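Local coordinates for oxidoreductase protein (Agrobacterium radiobacter, PDB 5UI9) that binds NAD+ and a small dihydroxy acid and is probably a dehydrogenase of the GFO/IDH/MocA family, moving hydride between substrate and nicotinamide, at residues 57-60 with 61-65; 75-78 with 79-82; 102-105 with 106-110; 171-174 with 175-179. All coordinates share one frame; numbering follows the deposited sequence.

Contacts 1, 2 and 3 all join a loop to the start of a helix in the Rossmann domain, while contact 4 opens helix 175-191 in the C-terminal domain. Contact 1, at 57-65, lies farthest out, its centre about 26 Å from the centre of the chain, and its exposed aspartate caps a helix whose other face is apolar. Contact 3 repeats that capping with a serine and adds charge. Contact 2 touches contact 3 through the salt bridge Arg81-Asp106 and carries a histidine and hydroxyls beside NAD. Contact 4 is mostly buried; its cap position holds a phenylalanine and its aspartate grips the bound acid. Contacts 2 and 4 meet lightly across the two domains.

Contact 1. Residues 57-60 with 61-65; sequences GDAA and ALFAD
Ala61 presents its backbone N-H to the carboxylate of Asp58, the residue just ahead of helix 59-65. The bond from Ala61 N to Asp58 OD2 is 3.1 Å long, and the donor sits well above the carboxylate plane, 45° out of it. Asp58 reaches this place because CG stands between its backbone N and carbonyl carbon (chi1 64°), folding the acid back over the first turn; OD2 also lies 3.6 Å from Ala61 CB. Leu62 N makes a weak bond of 3.4 Å to Asp58 O, while its side chain leans on Ala9 and Ile11 of strand 6-11. Phe63 N closes the next turn on Ala59 O at 2.9 Å, nearly straight. Its CG is anti to the carbonyl carbon, beside the backbone N (chi1 -78°), which brings CD2 to 3.2 Å from Ala59 O and CE2 to 4.4 Å from Ala59 CB; beyond the segments the ring meets that of His90 and side chains of helix 80-89. Ala64 N continues the pattern with a 3.0 Å bond to Ala60 O. An aspartate N-cap followed by i to i+4 bonds is a classic helix start; here it opens helix 59-65, whose apolar side packs on the parallel sheet of the Rossmann fold.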
# COMPACT_ATOMS: atom_id res chain seq x y z
N GLY A 57 25.55 15.85 -36.12
CA GLY A 57 24.22 15.45 -36.56
C GLY A 57 23.94 13.96 -36.42
O GLY A 57 22.78 13.54 -36.54
N ASP A 58 24.98 13.15 -36.20
CA ASP A 58 24.82 11.71 -35.99
C ASP A 58 25.96 11.12 -35.16
O ASP A 58 27.11 11.55 -35.27
CB ASP A 58 24.70 10.96 -37.32
CG ASP A 58 25.96 11.07 -38.17
OD1 ASP A 58 26.13 12.11 -38.82
OD2 ASP A 58 26.77 10.11 -38.17
N ALA A 59 25.62 10.13 -34.33
CA ALA A 59 26.55 9.52 -33.40
C ALA A 59 27.71 8.78 -34.08
O ALA A 59 28.81 8.76 -33.55
CB ALA A 59 25.80 8.58 -32.45
N ALA A 60 27.46 8.19 -35.24
CA ALA A 60 28.51 7.47 -35.98
C ALA A 60 29.71 8.35 -36.28
O ALA A 60 30.85 7.95 -36.07
CB ALA A 60 27.95 6.88 -37.27
N ALA A 61 29.45 9.57 -36.75
CA ALA A 61 30.49 10.55 -37.04
C ALA A 61 31.20 11.01 -35.76
O ALA A 61 32.43 11.10 -35.73
CB ALA A 61 29.91 11.76 -37.77
N LEU A 62 30.42 11.29 -34.71
CA LEU A 62 30.95 11.62 -33.39
C LEU A 62 31.99 10.59 -32.94
O LEU A 62 33.12 10.95 -32.62
CB LEU A 62 29.82 11.73 -32.37
CG LEU A 62 30.16 11.86 -30.88
CD1 LEU A 62 30.76 13.22 -30.57
CD2 LEU A 62 28.91 11.63 -30.04
N PHE A 63 31.60 9.32 -32.94
CA PHE A 63 32.51 8.24 -32.54
C PHE A 63 33.73 8.10 -33.46
O PHE A 63 34.82 7.80 -32.98
CB PHE A 63 31.77 6.90 -32.42
CG PHE A 63 30.98 6.76 -31.15
CD1 PHE A 63 31.62 6.61 -29.93
CD2 PHE A 63 29.59 6.78 -31.16
CE1 PHE A 63 30.90 6.47 -28.75
CE2 PHE A 63 28.86 6.65 -29.99
CZ PHE A 63 29.52 6.50 -28.78
N ALA A 64 33.54 8.31 -34.76
CA ALA A 64 34.64 8.26 -35.73
C ALA A 64 35.71 9.32 -35.44
O ALA A 64 36.89 9.01 -35.46
CB ALA A 64 34.11 8.40 -37.15
N ASP A 65 35.28 10.55 -35.18
CA ASP A 65 36.19 11.64 -34.78
C ASP A 65 36.80 11.40 -33.40
O ASP A 65 37.97 11.74 -33.18
CB ASP A 65 35.48 13.00 -34.78
CG ASP A 65 35.30 13.59 -36.18
OD1 ASP A 65 35.75 12.98 -37.17
OD2 ASP A 65 34.69 14.67 -36.28

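Contact 2. Residues 75-78 with 79-82; sequences TTVQ and SHRA. With NAD (nicotinamide-adenine-dinucleotide), chain C.
The His80 imidazole has Val77 CA over one face, a CH-pi contact 3.6 Å from the ring centroid and only 6° off the normal, and Thr75 O at its edge. There NE2 donates to Thr75 O at 2.7 Å, with the acceptor close to the ring plane; seen from the carbonyl, the donor stands above the peptide plane. The ring's other nitrogen, ND1, is bonded to Phe100 O, so two backbone carbonyls fix its rotation. With CG anti to its own carbonyl carbon (chi1 -72°), the His80 ring is turned back against the loop. Separately, the backbone His80 N donates to Val77 O at 3.1 Å. Thr75 OG1 and Ser79 OG lie 2.7 Å apart in a hydroxyl pair. The other branch of Thr75, CG2, lies 3.5 Å from C4A of the NAD adenine, while Ser79 CB is 3.5 Å from the adenine amino nitrogen N6A. Thr76 OG1 bonds Gln78 OE1 at 2.9 Å, which folds the bent glutamine side chain back to Thr76. Two waters extend the first turn, one joining Val77 O to Arg81 N and the other Gln78 O to Ala82 N. The loop thus runs from strand 70-73 past the cofactor into helix 80-89, whose His80 and Arg81 pack against Met110 on helix 104-116.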
# COMPACT_ATOMS: atom_id res chain seq x y z
N THR A 75 19.18 10.04 -25.08
CA THR A 75 18.11 9.89 -26.06
C THR A 75 16.96 9.09 -25.44
O THR A 75 17.10 8.54 -24.35
CB THR A 75 18.57 9.14 -27.33
OG1 THR A 75 18.95 7.80 -27.00
CG2 THR A 75 19.73 9.85 -27.99
N THR A 76 15.85 9.01 -26.16
CA THR A 76 14.76 8.10 -25.80
C THR A 76 15.20 6.65 -26.05
O THR A 76 16.22 6.41 -26.70
CB THR A 76 13.46 8.43 -26.55
OG1 THR A 76 13.70 8.46 -27.96
CG2 THR A 76 12.92 9.78 -26.10
N VAL A 77 14.42 5.70 -25.53
CA VAL A 77 14.80 4.28 -25.48
C VAL A 77 15.13 3.60 -26.83
O VAL A 77 15.94 2.69 -26.87
CB VAL A 77 13.72 3.46 -24.73
CG1 VAL A 77 12.44 3.33 -25.56
CG2 VAL A 77 14.26 2.10 -24.31
N GLN A 78 14.50 4.07 -27.91
CA GLN A 78 14.62 3.47 -29.25
C GLN A 78 16.08 3.29 -29.68
O GLN A 78 16.45 2.25 -30.25
CB GLN A 78 13.87 4.32 -30.30
CG GLN A 78 12.33 4.31 -30.19
CD GLN A 78 11.74 5.35 -29.22
OE1 GLN A 78 12.45 5.93 -28.38
NE2 GLN A 78 10.43 5.58 -29.32
N SER A 79 16.90 4.29 -29.41
CA SER A 79 18.30 4.28 -29.84
C SER A 79 19.33 3.84 -28.78
O SER A 79 20.52 3.86 -29.05
CB SER A 79 18.65 5.66 -30.39
OG SER A 79 18.58 6.62 -29.36
N HIS A 80 18.89 3.42 -27.59
CA HIS A 80 19.82 3.07 -26.51
C HIS A 80 20.74 1.89 -26.86
O HIS A 80 21.96 1.98 -26.65
CB HIS A 80 19.11 2.76 -25.20
CG HIS A 80 18.52 3.95 -24.52
ND1 HIS A 80 17.79 3.86 -23.35
CD2 HIS A 80 18.53 5.26 -24.85
CE1 HIS A 80 17.39 5.07 -23.00
NE2 HIS A 80 17.83 5.94 -23.89
N ARG A 81 20.16 0.80 -27.37
CA ARG A 81 20.92 -0.41 -27.64
C ARG A 81 22.03 -0.14 -28.65
O ARG A 81 23.18 -0.53 -28.42
CB ARG A 81 20.05 -1.58 -28.12
CG ARG A 81 20.89 -2.79 -28.53
CD ARG A 81 20.15 -4.11 -28.54
NE ARG A 81 21.07 -5.18 -28.94
CZ ARG A 81 20.77 -6.48 -28.99
NH1 ARG A 81 19.56 -6.92 -28.67
NH2 ARG A 81 21.70 -7.35 -29.37
N ALA A 82 21.68 0.52 -29.75
CA ALA A 82 22.65 0.85 -30.80
C ALA A 82 23.76 1.75 -30.28
O ALA A 82 24.93 1.52 -30.58
CB ALA A 82 21.95 1.49 -32.00
PA NAD C . 13.35 14.14 -25.78
O1A NAD C . 12.57 13.55 -26.94
O2A NAD C . 13.01 15.50 -25.26
O5B NAD C . 14.90 14.13 -26.17
C5B NAD C . 15.51 13.10 -26.94
C4B NAD C . 16.48 13.77 -27.90
O4B NAD C . 17.31 12.78 -28.48
C3B NAD C . 15.77 14.48 -29.05
O3B NAD C . 16.27 15.82 -29.16
C2B NAD C . 16.08 13.65 -30.29
O2B NAD C . 16.24 14.46 -31.45
C1B NAD C . 17.38 12.96 -29.90
N9A NAD C . 17.66 11.63 -30.49
C8A NAD C . 16.85 10.55 -30.53
N7A NAD C . 17.49 9.51 -31.12
C5A NAD C . 18.73 9.92 -31.46
C6A NAD C . 19.93 9.33 -32.11
N6A NAD C . 19.94 8.05 -32.55
N1A NAD C . 21.02 10.12 -32.25
C2A NAD C . 21.05 11.40 -31.83
N3A NAD C . 20.00 11.99 -31.23
C4A NAD C . 18.84 11.32 -31.02
O3 NAD C . 13.32 13.08 -24.58
PN NAD C . 13.52 13.48 -23.02
O1N NAD C . 12.21 13.92 -22.43
O2N NAD C . 14.72 14.38 -22.89
O5D NAD C . 13.84 12.03 -22.44
C5D NAD C . 14.99 11.32 -22.87
C4D NAD C . 15.22 10.16 -21.93
O4D NAD C . 15.43 10.68 -20.61
C3D NAD C . 14.03 9.22 -21.87
O3D NAD C . 14.47 7.86 -21.99
C2D NAD C . 13.40 9.49 -20.51
O2D NAD C . 12.85 8.31 -19.91
C1D NAD C . 14.57 10.01 -19.69
N1N NAD C . 14.23 10.90 -18.57
C2N NAD C . 14.84 10.66 -17.39
C3N NAD C . 14.60 11.43 -16.26
C7N NAD C . 15.32 11.09 -14.99
O7N NAD C . 16.47 10.65 -15.06
N7N NAD C . 14.72 11.27 -13.81
C4N NAD C . 13.69 12.49 -16.36
C5N NAD C . 13.07 12.74 -17.58
C6N NAD C . 13.36 11.93 -18.69
O HOH W 1 17.07 0.32 -27.62
O HOH W 2 18.96 0.67 -30.71

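Contact 3. Residues 102-105 with 106-110; sequences KSLS and DAKAM
Lys108 lies along the first turn of helix 104-116, against Leu104. Its CB is 3.6 Å from Leu104 O, CG comes still nearer the same oxygen at 3.4 Å, and CD passes it more loosely. Lys108 CE then meets the leucine side chain, 4.0 Å from Leu104 CG, the two chains crossing at a slant. Extended beyond CG, the lysine carries NZ away from the leucine to the carbonyl oxygen of Met344. On the backbone, Lys108 N donates to Leu104 O at 2.8 Å. The helix start is capped by Ser103, whose OG stands between its backbone N and carbonyl carbon (chi1 67°) and accepts from Asp106 N at 3.2 Å in a nearly straight bond. Asp106 turns its carboxylate back toward the cap, with OD2 3.6 Å from Ser103 OG. A water bridges that OD2, at 2.8 Å, to Lys102 N, also at 2.8 Å, while OD1 forms a salt bridge with Arg81. Negative charge beside the helix N-terminus probably suits the helix dipole. Ser103 N is buried without a partner. The helix belongs to the unit strand 94-97, helix 104-116, strand 121-124; Leu104, Ala107 and Lys108 face helix 316-335, whereas Ala109 and Met110 turn to helix 80-89.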
# COMPACT_ATOMS: atom_id res chain seq x y z
N LYS A 102 14.46 -1.61 -24.46
CA LYS A 102 13.07 -1.96 -24.78
C LYS A 102 12.63 -3.27 -24.13
O LYS A 102 11.45 -3.47 -23.88
CB LYS A 102 12.88 -2.06 -26.29
CG LYS A 102 12.94 -0.72 -27.01
CD LYS A 102 12.81 -0.88 -28.52
CE LYS A 102 12.09 0.31 -29.15
NZ LYS A 102 12.34 0.41 -30.62
N SER A 103 13.59 -4.17 -23.87
CA SER A 103 13.30 -5.45 -23.22
C SER A 103 14.49 -5.91 -22.38
O SER A 103 15.61 -5.39 -22.52
CB SER A 103 12.97 -6.51 -24.28
OG SER A 103 14.11 -6.82 -25.08
N LEU A 104 14.24 -6.88 -21.51
CA LEU A 104 15.29 -7.45 -20.66
C LEU A 104 16.38 -8.11 -21.51
O LEU A 104 17.57 -8.01 -21.20
CB LEU A 104 14.70 -8.45 -19.67
CG LEU A 104 15.65 -9.05 -18.63
CD1 LEU A 104 16.30 -7.96 -17.78
CD2 LEU A 104 14.92 -10.05 -17.75
N SER A 105 15.94 -8.78 -22.59
CA SER A 105 16.81 -9.40 -23.59
C SER A 105 17.80 -8.41 -24.23
O SER A 105 19.00 -8.69 -24.32
CB SER A 105 15.92 -10.06 -24.66
OG SER A 105 16.69 -10.63 -25.69
N ASP A 106 17.30 -7.26 -24.68
CA ASP A 106 18.16 -6.17 -25.18
C ASP A 106 19.11 -5.64 -24.12
O ASP A 106 20.28 -5.37 -24.41
CB ASP A 106 17.32 -5.00 -25.72
CG ASP A 106 16.67 -5.29 -27.07
OD1 ASP A 106 17.12 -6.21 -27.79
OD2 ASP A 106 15.72 -4.57 -27.41
N ALA A 107 18.60 -5.48 -22.90
CA ALA A 107 19.40 -4.99 -21.78
C ALA A 107 20.56 -5.93 -21.47
O ALA A 107 21.69 -5.48 -21.32
CB ALA A 107 18.53 -4.78 -20.54
N LYS A 108 20.27 -7.23 -21.41
CA LYS A 108 21.31 -8.25 -21.19
C LYS A 108 22.41 -8.23 -22.26
O LYS A 108 23.59 -8.34 -21.92
CB LYS A 108 20.72 -9.66 -21.15
CG LYS A 108 20.00 -10.03 -19.86
CD LYS A 108 19.50 -11.46 -19.96
CE LYS A 108 18.56 -11.83 -18.83
NZ LYS A 108 17.82 -13.09 -19.15
N ALA A 109 22.02 -8.09 -23.53
CA ALA A 109 23.00 -8.03 -24.63
C ALA A 109 23.88 -6.78 -24.51
O ALA A 109 25.09 -6.85 -24.74
CB ALA A 109 22.31 -8.06 -25.98
N MET A 110 23.27 -5.66 -24.14
CA MET A 110 24.01 -4.41 -23.92
C MET A 110 25.03 -4.55 -22.79
O MET A 110 26.17 -4.08 -22.91
CB MET A 110 23.04 -3.24 -23.62
CG MET A 110 22.21 -2.81 -24.82
SD MET A 110 20.63 -2.06 -24.37
CE MET A 110 21.18 -0.45 -23.82
O HOH W 3 16.32 -2.01 -26.58

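Contact 4. Residues 171-174 with 175-179; sequences GERF and IIEDL. With 8A1 ((2S)-2,3-dihydroxy-2-methylpropanoic acid), chain D.
Asp178 holds the bound dihydroxy acid with both carboxylate oxygens and packs beside the Phe174 ring. The ligand hydroxyl O2 donates to Asp178 OD1 at 2.7 Å, and its O1 to OD2 at 2.6 Å, so the two hydroxyls are gripped as a pair. OD1 also forms a salt bridge with Lys98, itself bonded to the ligand. Behind this first shell, Phe174 lies alongside the carboxylate, pointing the same way with the two planes 18° apart, and its CE1 is 3.8 Å from OD2. CG of Asp178 is anti to its backbone N (chi1 175°), which carries the carboxylate alongside the phenylalanine toward the ligand. The backbone also holds the aspartate: Asp178 N bonds Phe174 O at 2.9 Å, and CB rests 3.4 Å from the same oxygen. Ile175 CB sits over one face of the ring, offset toward its rim, and Phe162 meets the ring from outside the segments. On the neighbouring residue, Glu177 OE2 reaches back four positions to Arg173 CB, 3.4 Å away, while the arginine's guanidinium engages Tyr330 by cation-pi. Farther out, Glu211 accepts from Phe174 N and Ile176 N at the helix start. Accepting from one ligand hydroxyl on each oxygen, the carboxylate makes a two-point grip that probably helps orient the bound ligand, together with Tyr232, His182 and Gln165.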
# COMPACT_ATOMS: atom_id res chain seq x y z
N GLY A 171 2.66 6.15 -26.02
CA GLY A 171 2.99 4.73 -25.89
C GLY A 171 1.87 3.85 -25.33
O GLY A 171 1.05 4.31 -24.54
N GLU A 172 1.85 2.59 -25.77
CA GLU A 172 0.97 1.56 -25.21
C GLU A 172 1.33 1.29 -23.75
O GLU A 172 0.46 1.05 -22.92
CB GLU A 172 1.09 0.26 -26.02
CG GLU A 172 -0.02 -0.76 -25.79
CD GLU A 172 -1.08 -0.75 -26.89
OE1 GLU A 172 -1.57 0.34 -27.25
OE2 GLU A 172 -1.42 -1.84 -27.39
N ARG A 173 2.64 1.30 -23.48
CA ARG A 173 3.18 1.27 -22.12
C ARG A 173 3.51 2.69 -21.67
O ARG A 173 4.01 3.49 -22.46
CB ARG A 173 4.46 0.43 -22.10
CG ARG A 173 4.23 -1.02 -22.47
CD ARG A 173 5.49 -1.84 -22.27
NE ARG A 173 5.20 -3.28 -22.30
CZ ARG A 173 6.08 -4.25 -22.03
NH1 ARG A 173 7.35 -3.96 -21.69
NH2 ARG A 173 5.69 -5.52 -22.08
N PHE A 174 3.24 3.00 -20.40
CA PHE A 174 3.54 4.32 -19.83
C PHE A 174 4.16 4.18 -18.44
O PHE A 174 5.37 4.06 -18.34
CB PHE A 174 2.30 5.25 -19.89
CG PHE A 174 2.41 6.52 -19.05
CD1 PHE A 174 3.61 7.22 -18.95
CD2 PHE A 174 1.29 7.02 -18.40
CE1 PHE A 174 3.70 8.38 -18.18
CE2 PHE A 174 1.36 8.18 -17.64
CZ PHE A 174 2.57 8.86 -17.52
N ILE A 175 3.36 4.16 -17.37
CA ILE A 175 3.88 4.51 -16.04
C ILE A 175 4.91 3.54 -15.43
O ILE A 175 5.84 4.00 -14.78
CB ILE A 175 2.75 4.82 -15.03
CG1 ILE A 175 3.30 5.63 -13.84
CG2 ILE A 175 2.05 3.55 -14.56
CD1 ILE A 175 2.21 6.22 -12.97
N ILE A 176 4.78 2.23 -15.64
CA ILE A 176 5.76 1.29 -15.08
C ILE A 176 7.14 1.49 -15.74
O ILE A 176 8.17 1.60 -15.05
CB ILE A 176 5.34 -0.20 -15.15
CG1 ILE A 176 3.96 -0.41 -14.50
CG2 ILE A 176 6.38 -1.08 -14.46
CD1 ILE A 176 3.47 -1.84 -14.53
N GLU A 177 7.14 1.55 -17.07
CA GLU A 177 8.34 1.82 -17.87
C GLU A 177 8.95 3.20 -17.58
O GLU A 177 10.17 3.33 -17.50
CB GLU A 177 8.01 1.71 -19.36
CG GLU A 177 9.19 1.91 -20.30
CD GLU A 177 8.82 1.88 -21.77
OE1 GLU A 177 9.73 2.12 -22.60
OE2 GLU A 177 7.65 1.63 -22.12
N ASP A 178 8.12 4.22 -17.43
CA ASP A 178 8.62 5.58 -17.26
C ASP A 178 9.02 5.91 -15.82
O ASP A 178 10.07 6.51 -15.58
CB ASP A 178 7.56 6.60 -17.71
CG ASP A 178 7.98 8.03 -17.43
OD1 ASP A 178 9.11 8.39 -17.83
OD2 ASP A 178 7.20 8.77 -16.80
N LEU A 179 8.15 5.53 -14.88
CA LEU A 179 8.23 6.02 -13.51
C LEU A 179 8.39 4.89 -12.50
O LEU A 179 9.25 4.97 -11.61
CB LEU A 179 6.99 6.87 -13.22
CG LEU A 179 6.75 7.48 -11.84
CD1 LEU A 179 6.14 6.48 -10.87
CD2 LEU A 179 8.01 8.12 -11.27
OXT 8A1 D . 11.89 11.48 -13.83
C 8A1 D . 11.46 10.73 -14.74
O 8A1 D . 12.12 9.75 -15.17
CA 8A1 D . 10.11 11.00 -15.34
CB 8A1 D . 9.11 10.13 -14.58
O1 8A1 D . 7.76 10.44 -14.93
O2 8A1 D . 10.11 10.65 -16.74
C3 8A1 D . 9.77 12.49 -15.24